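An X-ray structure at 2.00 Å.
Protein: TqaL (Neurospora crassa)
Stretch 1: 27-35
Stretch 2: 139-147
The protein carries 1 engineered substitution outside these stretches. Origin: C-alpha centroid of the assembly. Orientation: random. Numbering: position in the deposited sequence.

Stretch 1 (27-35) KYITNRSIF
Stretch 2 (139-147) MICHGVQTT

The end of one helix packs through a small apolar cluster against the end of another and the turn that follows it, and a single arginine ties the outer part of this contact together with a direct and a water-mediated hydrogen bond.

Residues 27-31 are helical, with Asn 31 N hydrogen-bonded to Lys 27 O (2.8 Å) and Arg 32 N to Tyr 28 O (2.7 Å). Arg 32 then leaves the helix with positive phi (68/8), and 33-35 run on as an extended strand. In the second stretch the helix covers 139-141; a type II turn begins at its last residue, Cys 141, and runs to Val 144, closed by Val 144 N to Cys 141 O at 3.1 Å, with His 142 at phi/psi -53/125 and Gly 143 at 80/-3. Residues 144-147 are extended. CA-CA distances are 8.0 Å for Tyr 28 and Ile 140, 6.6 Å for Ile 29 and Val 144, and 9.0 Å for Arg 32 and Thr 146, so both chains advance in the same sense.

Tyr 28 (chi1 t, chi2 57°) and Ile 140 (m, t) point toward the opposing stretch; Tyr 28 CD2 and Ile 140 CG2 meet at 3.7 Å. Cys 141 SG (chi1 m) approaches the tyrosine ring obliquely, 4.4 Å from Tyr 28 CE2. Ile 34 (p, t) reaches Ile 140 from the strand, CD1 to CD1 at 4.1 Å. Ile 29 (m, t) starts sideways, but its CG1 comes within 3.9 Å of CG2 of Val 144 (chi1 t).

Arg 32 also starts sideways; its m, m, m rotamer with chi4 174° curls the guanidinium back. Arg 32 NH1 donates to Ile 29 O (2.8 Å, 165°) and Arg 32 NH2 to Gln 145 O (2.9 Å, 164°), the latter near the guanidinium plane; both bonds are nearly straight, and together they link the first helix to the segment after the turn. One water accepts from Arg 32 NH1 (3.0 Å) and donates to Gln 145 O (2.7 Å), bridging the same pair.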

# COMPACT_ATOMS: atom_id res chain seq x y z
N LYS B 27 -12.76 -11.95 4.75
CA LYS B 27 -14.15 -11.53 4.57
C LYS B 27 -15.01 -12.69 4.10
O LYS B 27 -16.17 -12.81 4.49
CB LYS B 27 -14.21 -10.36 3.58
CG LYS B 27 -15.57 -9.70 3.45
CD LYS B 27 -15.48 -8.38 2.64
CE LYS B 27 -15.44 -8.63 1.13
NZ LYS B 27 -15.20 -7.36 0.35
N TYR B 28 -14.44 -13.56 3.26
CA TYR B 28 -15.14 -14.77 2.83
C TYR B 28 -15.41 -15.71 4.00
O TYR B 28 -16.51 -16.25 4.13
CB TYR B 28 -14.31 -15.47 1.77
CG TYR B 28 -14.94 -16.64 1.05
CD1 TYR B 28 -16.14 -16.51 0.36
CD2 TYR B 28 -14.28 -17.86 0.99
CE1 TYR B 28 -16.69 -17.57 -0.34
CE2 TYR B 28 -14.82 -18.94 0.29
CZ TYR B 28 -16.02 -18.79 -0.36
OH TYR B 28 -16.53 -19.86 -1.06
N ILE B 29 -14.41 -15.92 4.86
CA ILE B 29 -14.62 -16.74 6.05
C ILE B 29 -15.74 -16.18 6.90
O ILE B 29 -16.61 -16.91 7.38
CB ILE B 29 -13.31 -16.86 6.86
CG1 ILE B 29 -12.30 -17.71 6.09
CG2 ILE B 29 -13.58 -17.49 8.25
CD1 ILE B 29 -10.88 -17.53 6.56
N THR B 30 -15.77 -14.86 7.06
CA THR B 30 -16.78 -14.22 7.91
C THR B 30 -18.16 -14.28 7.27
O THR B 30 -19.14 -14.63 7.93
CB THR B 30 -16.39 -12.77 8.20
OG1 THR B 30 -15.20 -12.78 9.00
CG2 THR B 30 -17.48 -12.07 8.97
N ASN B 31 -18.26 -13.95 5.98
CA ASN B 31 -19.55 -13.76 5.36
C ASN B 31 -20.04 -14.96 4.55
O ASN B 31 -21.22 -15.00 4.20
CB ASN B 31 -19.53 -12.53 4.47
CG ASN B 31 -19.34 -11.25 5.25
OD1 ASN B 31 -19.79 -11.14 6.39
ND2 ASN B 31 -18.66 -10.29 4.64
N ARG B 32 -19.16 -15.92 4.24
CA ARG B 32 -19.46 -17.12 3.45
C ARG B 32 -19.76 -16.81 1.99
O ARG B 32 -20.19 -17.73 1.24
CB ARG B 32 -20.59 -17.94 4.07
CG ARG B 32 -20.56 -18.01 5.60
CD ARG B 32 -19.19 -18.38 6.13
NE ARG B 32 -18.91 -19.80 5.95
CZ ARG B 32 -17.75 -20.37 6.20
NH1 ARG B 32 -16.72 -19.66 6.66
NH2 ARG B 32 -17.61 -21.67 6.00
N SER B 33 -19.56 -15.57 1.56
CA SER B 33 -19.50 -15.19 0.15
C SER B 33 -18.84 -13.82 0.06
O SER B 33 -18.77 -13.08 1.04
CB SER B 33 -20.87 -15.15 -0.51
OG SER B 33 -21.64 -14.05 -0.06
N ILE B 34 -18.32 -13.50 -1.14
CA ILE B 34 -17.75 -12.19 -1.42
C ILE B 34 -18.08 -11.83 -2.86
O ILE B 34 -18.11 -12.69 -3.75
CB ILE B 34 -16.21 -12.12 -1.25
CG1 ILE B 34 -15.50 -13.24 -2.03
CG2 ILE B 34 -15.83 -12.15 0.22
CD1 ILE B 34 -13.99 -13.07 -2.05
N PHE B 35 -18.29 -10.54 -3.09
CA PHE B 35 -18.42 -10.01 -4.44
C PHE B 35 -17.30 -9.01 -4.66
O PHE B 35 -17.09 -8.13 -3.82
CB PHE B 35 -19.79 -9.36 -4.66
CG PHE B 35 -20.00 -8.86 -6.07
CD1 PHE B 35 -20.19 -9.76 -7.12
CD2 PHE B 35 -20.02 -7.50 -6.35
CE1 PHE B 35 -20.40 -9.30 -8.42
CE2 PHE B 35 -20.22 -7.05 -7.65
CZ PHE B 35 -20.41 -7.95 -8.68
N MSE B 139 -6.19 -19.72 -3.78
CA MSE B 139 -5.60 -18.96 -2.66
C MSE B 139 -6.66 -18.65 -1.60
O MSE B 139 -6.37 -18.80 -0.48
CB MSE B 139 -4.94 -17.66 -3.13
CG MSE B 139 -3.60 -17.83 -3.75
SE MSE B 139 -2.81 -16.11 -4.06
CE MSE B 139 -3.33 -15.12 -2.56
N ILE B 140 -7.84 -18.24 -2.02
CA ILE B 140 -8.91 -17.89 -1.08
C ILE B 140 -9.48 -19.13 -0.41
O ILE B 140 -9.59 -19.21 0.82
CB ILE B 140 -10.00 -17.08 -1.81
CG1 ILE B 140 -9.47 -15.71 -2.20
CG2 ILE B 140 -11.24 -16.95 -0.93
CD1 ILE B 140 -10.46 -14.89 -2.96
N CYS B 141 -9.85 -20.14 -1.21
CA CYS B 141 -10.58 -21.28 -0.66
C CYS B 141 -9.69 -22.17 0.20
O CYS B 141 -10.19 -22.87 1.09
CB CYS B 141 -11.21 -22.09 -1.79
SG CYS B 141 -12.44 -21.14 -2.67
N HIS B 142 -8.38 -22.18 -0.07
CA HIS B 142 -7.42 -22.97 0.68
C HIS B 142 -7.53 -22.70 2.17
O HIS B 142 -7.44 -21.56 2.61
CB HIS B 142 -6.01 -22.64 0.19
CG HIS B 142 -4.92 -23.43 0.85
ND1 HIS B 142 -3.68 -22.90 1.12
CD2 HIS B 142 -4.89 -24.71 1.28
CE1 HIS B 142 -2.93 -23.82 1.70
NE2 HIS B 142 -3.64 -24.93 1.80
N GLY B 143 -7.73 -23.77 2.95
CA GLY B 143 -7.79 -23.68 4.39
C GLY B 143 -9.10 -23.21 4.98
O GLY B 143 -9.23 -23.18 6.20
N VAL B 144 -10.09 -22.85 4.16
CA VAL B 144 -11.35 -22.35 4.69
C VAL B 144 -12.22 -23.52 5.12
O VAL B 144 -12.63 -24.34 4.28
CB VAL B 144 -12.08 -21.47 3.67
CG1 VAL B 144 -13.43 -21.06 4.24
CG2 VAL B 144 -11.25 -20.24 3.35
N GLN B 145 -12.52 -23.61 6.41
CA GLN B 145 -13.36 -24.69 6.93
C GLN B 145 -14.81 -24.47 6.54
O GLN B 145 -15.37 -23.38 6.75
CB GLN B 145 -13.23 -24.78 8.45
CG GLN B 145 -11.86 -25.26 8.93
CD GLN B 145 -11.87 -25.73 10.38
OE1 GLN B 145 -12.79 -25.43 11.14
NE2 GLN B 145 -10.85 -26.48 10.77
N THR B 146 -15.44 -25.50 5.97
CA THR B 146 -16.83 -25.43 5.53
C THR B 146 -17.58 -26.69 5.97
O THR B 146 -16.98 -27.64 6.47
CB THR B 146 -16.95 -25.30 4.00
OG1 THR B 146 -16.29 -26.42 3.40
CG2 THR B 146 -16.32 -24.02 3.50
N THR B 147 -18.89 -26.69 5.72
CA THR B 147 -19.72 -27.88 5.89
C THR B 147 -19.28 -28.99 4.95
O THR B 147 -19.11 -28.78 3.75
CB THR B 147 -21.18 -27.52 5.62
OG1 THR B 147 -21.55 -26.40 6.42
CG2 THR B 147 -22.09 -28.70 5.95
O HOH W 1 -14.40 -21.10 7.88